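Local coordinates for phospholethanolamine N-methyltransferase 2 (Haemonchus contortus, PDB 4KRI), which probably transfers methyl groups from S-adenosylmethionine to phosphomonomethylethanolamine, a step of nematode phosphocholine biosynthesis, at residues M220-Q224 and F244-V248. Residues are numbered along the deposited sequence; the frame is centred on the assembly and turned at random.
Sequences MKTGQ and FGLQV
M220 lays its terminal methyl over one face of the F244 ring. M220 CE stands 3.8 Å from the centroid of the F244 ring and only 10° off the ring normal, a CH-pi contact. M220 SD sits farther back above the same face, 5.5 Å from the F244 centroid, so the pair also counts as a Met-aromatic contact. The bend at chi3 (-64°) turns the methyl out of the line of the chain and onto the ring. The sulfur meets a second partner, L246, whose CD1 lies 3.8 Å from M220 SD. The M220 and L246 side chains run at about a right angle to each other. The other methyl of L246, CD2, reaches the turn K221-Q224. It touches K221 O at 3.5 Å and also packs against Q224 CB and Q224 O.

That turn is a type II beta turn with G223 at its third position, where positive phi suits glycine. Q224 has CG beside its backbone N (chi1 -69°) and is extended beyond it, which carries Q224 OE1 to K221 N, 2.8 Å away, with the donor well above the amide plane. Y292 OH also bonds OE1, tying the turn to strand 290-296.

Two backbone bonds join the segments. G223 N donates to G245 O, and Q247 N donates to Q224 O at 2.9 Å. G245, with positive phi, is the first residue past helix 235-244. T222 lies against it, with T222 CG2 3.7 Å from G245 O. F244 also packs on L211 and L214 of helix 206-215.

The Q247-Q224 bond opens the parallel pairing of strands 225-229 and 247-252. Helix 235-244 connects these strands, as in the first beta-alpha-beta unit of a Rossmann-like methyltransferase domain. The contact joins the loop entering the first strand to the short link from helix 235-244 into the second.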
loop_
_atom_site.group_PDB
_atom_site.type_symbol
_atom_site.label_atom_id
_atom_site.label_comp_id
_atom_site.label_asym_id
_atom_site.label_seq_id
_atom_site.Cartn_x
_atom_site.Cartn_y
_atom_site.Cartn_z
ATOM N N MET A 220 13.554 19.821 -7.552
ATOM C CA MET A 220 12.130 19.563 -7.362
ATOM C C MET A 220 11.486 20.831 -6.826
ATOM O O MET A 220 12.142 21.624 -6.143
ATOM C CB MET A 220 11.924 18.380 -6.413
ATOM C CG MET A 220 12.505 17.074 -6.973
ATOM S SD MET A 220 12.036 15.615 -6.014
ATOM C CE MET A 220 12.839 16.035 -4.489
ATOM N N LYS A 221 10.212 21.039 -7.145
ATOM C CA LYS A 221 9.539 22.270 -6.745
ATOM C C LYS A 221 8.342 22.011 -5.852
ATOM O O LYS A 221 7.698 20.968 -5.951
ATOM C CB LYS A 221 9.125 23.082 -7.976
ATOM C CG LYS A 221 10.322 23.555 -8.803
ATOM C CD LYS A 221 9.904 24.436 -9.970
ATOM C CE LYS A 221 9.132 25.653 -9.495
ATOM N NZ LYS A 221 9.138 26.738 -10.522
ATOM N N THR A 222 8.058 22.970 -4.977
ATOM C CA THR A 222 6.903 22.897 -4.103
ATOM C C THR A 222 5.640 22.602 -4.897
ATOM O O THR A 222 5.377 23.235 -5.926
ATOM C CB THR A 222 6.708 24.227 -3.355
ATOM O OG1 THR A 222 7.903 24.518 -2.620
ATOM C CG2 THR A 222 5.532 24.137 -2.404
ATOM N N GLY A 223 4.865 21.627 -4.437
ATOM C CA GLY A 223 3.568 21.383 -5.036
ATOM C C GLY A 223 3.586 20.333 -6.134
ATOM O O GLY A 223 2.515 19.885 -6.572
ATOM N N GLN A 224 4.770 19.949 -6.603
ATOM C CA GLN A 224 4.836 18.846 -7.562
ATOM C C GLN A 224 4.335 17.550 -6.927
ATOM O O GLN A 224 4.347 17.400 -5.701
ATOM C CB GLN A 224 6.239 18.691 -8.167
ATOM C CG GLN A 224 6.587 19.864 -9.100
ATOM C CD GLN A 224 7.957 19.740 -9.722
ATOM O OE1 GLN A 224 8.942 19.446 -9.037
ATOM N NE2 GLN A 224 8.032 19.950 -11.039
ATOM N N PHE A 244 10.814 19.201 0.840
ATOM C CA PHE A 244 10.698 19.774 -0.497
ATOM C C PHE A 244 9.322 20.347 -0.808
ATOM O O PHE A 244 9.136 20.970 -1.852
ATOM C CB PHE A 244 11.081 18.726 -1.546
ATOM C CG PHE A 244 12.491 18.228 -1.407
ATOM C CD1 PHE A 244 13.538 18.899 -2.019
ATOM C CD2 PHE A 244 12.773 17.089 -0.657
ATOM C CE1 PHE A 244 14.839 18.450 -1.892
ATOM C CE2 PHE A 244 14.068 16.635 -0.526
ATOM C CZ PHE A 244 15.104 17.312 -1.149
ATOM N N GLY A 245 8.351 20.141 0.078
ATOM C CA GLY A 245 7.020 20.676 -0.160
ATOM C C GLY A 245 6.274 19.947 -1.265
ATOM O O GLY A 245 5.355 20.502 -1.881
ATOM N N LEU A 246 6.677 18.705 -1.511
ATOM C CA LEU A 246 6.004 17.877 -2.504
ATOM C C LEU A 246 4.657 17.415 -1.965
ATOM O O LEU A 246 4.490 17.240 -0.753
ATOM C CB LEU A 246 6.848 16.657 -2.824
ATOM C CG LEU A 246 8.170 16.961 -3.532
ATOM C CD1 LEU A 246 8.963 15.684 -3.730
ATOM C CD2 LEU A 246 7.856 17.601 -4.864
ATOM N N GLN A 247 3.701 17.225 -2.872
ATOM C CA GLN A 247 2.474 16.506 -2.551
ATOM C C GLN A 247 2.754 15.039 -2.837
ATOM O O GLN A 247 3.124 14.670 -3.964
ATOM C CB GLN A 247 1.320 17.006 -3.415
ATOM C CG GLN A 247 0.009 16.284 -3.174
ATOM C CD GLN A 247 -1.127 16.898 -3.960
ATOM O OE1 GLN A 247 -1.420 16.480 -5.079
ATOM N NE2 GLN A 247 -1.768 17.901 -3.381
ATOM N N VAL A 248 2.614 14.201 -1.816
ATOM C CA VAL A 248 3.069 12.820 -1.923
ATOM C C VAL A 248 1.935 11.857 -1.652
ATOM O O VAL A 248 1.259 11.974 -0.642
ATOM C CB VAL A 248 4.189 12.502 -0.915
ATOM C CG1 VAL A 248 4.706 11.091 -1.165
ATOM C CG2 VAL A 248 5.317 13.522 -1.023
#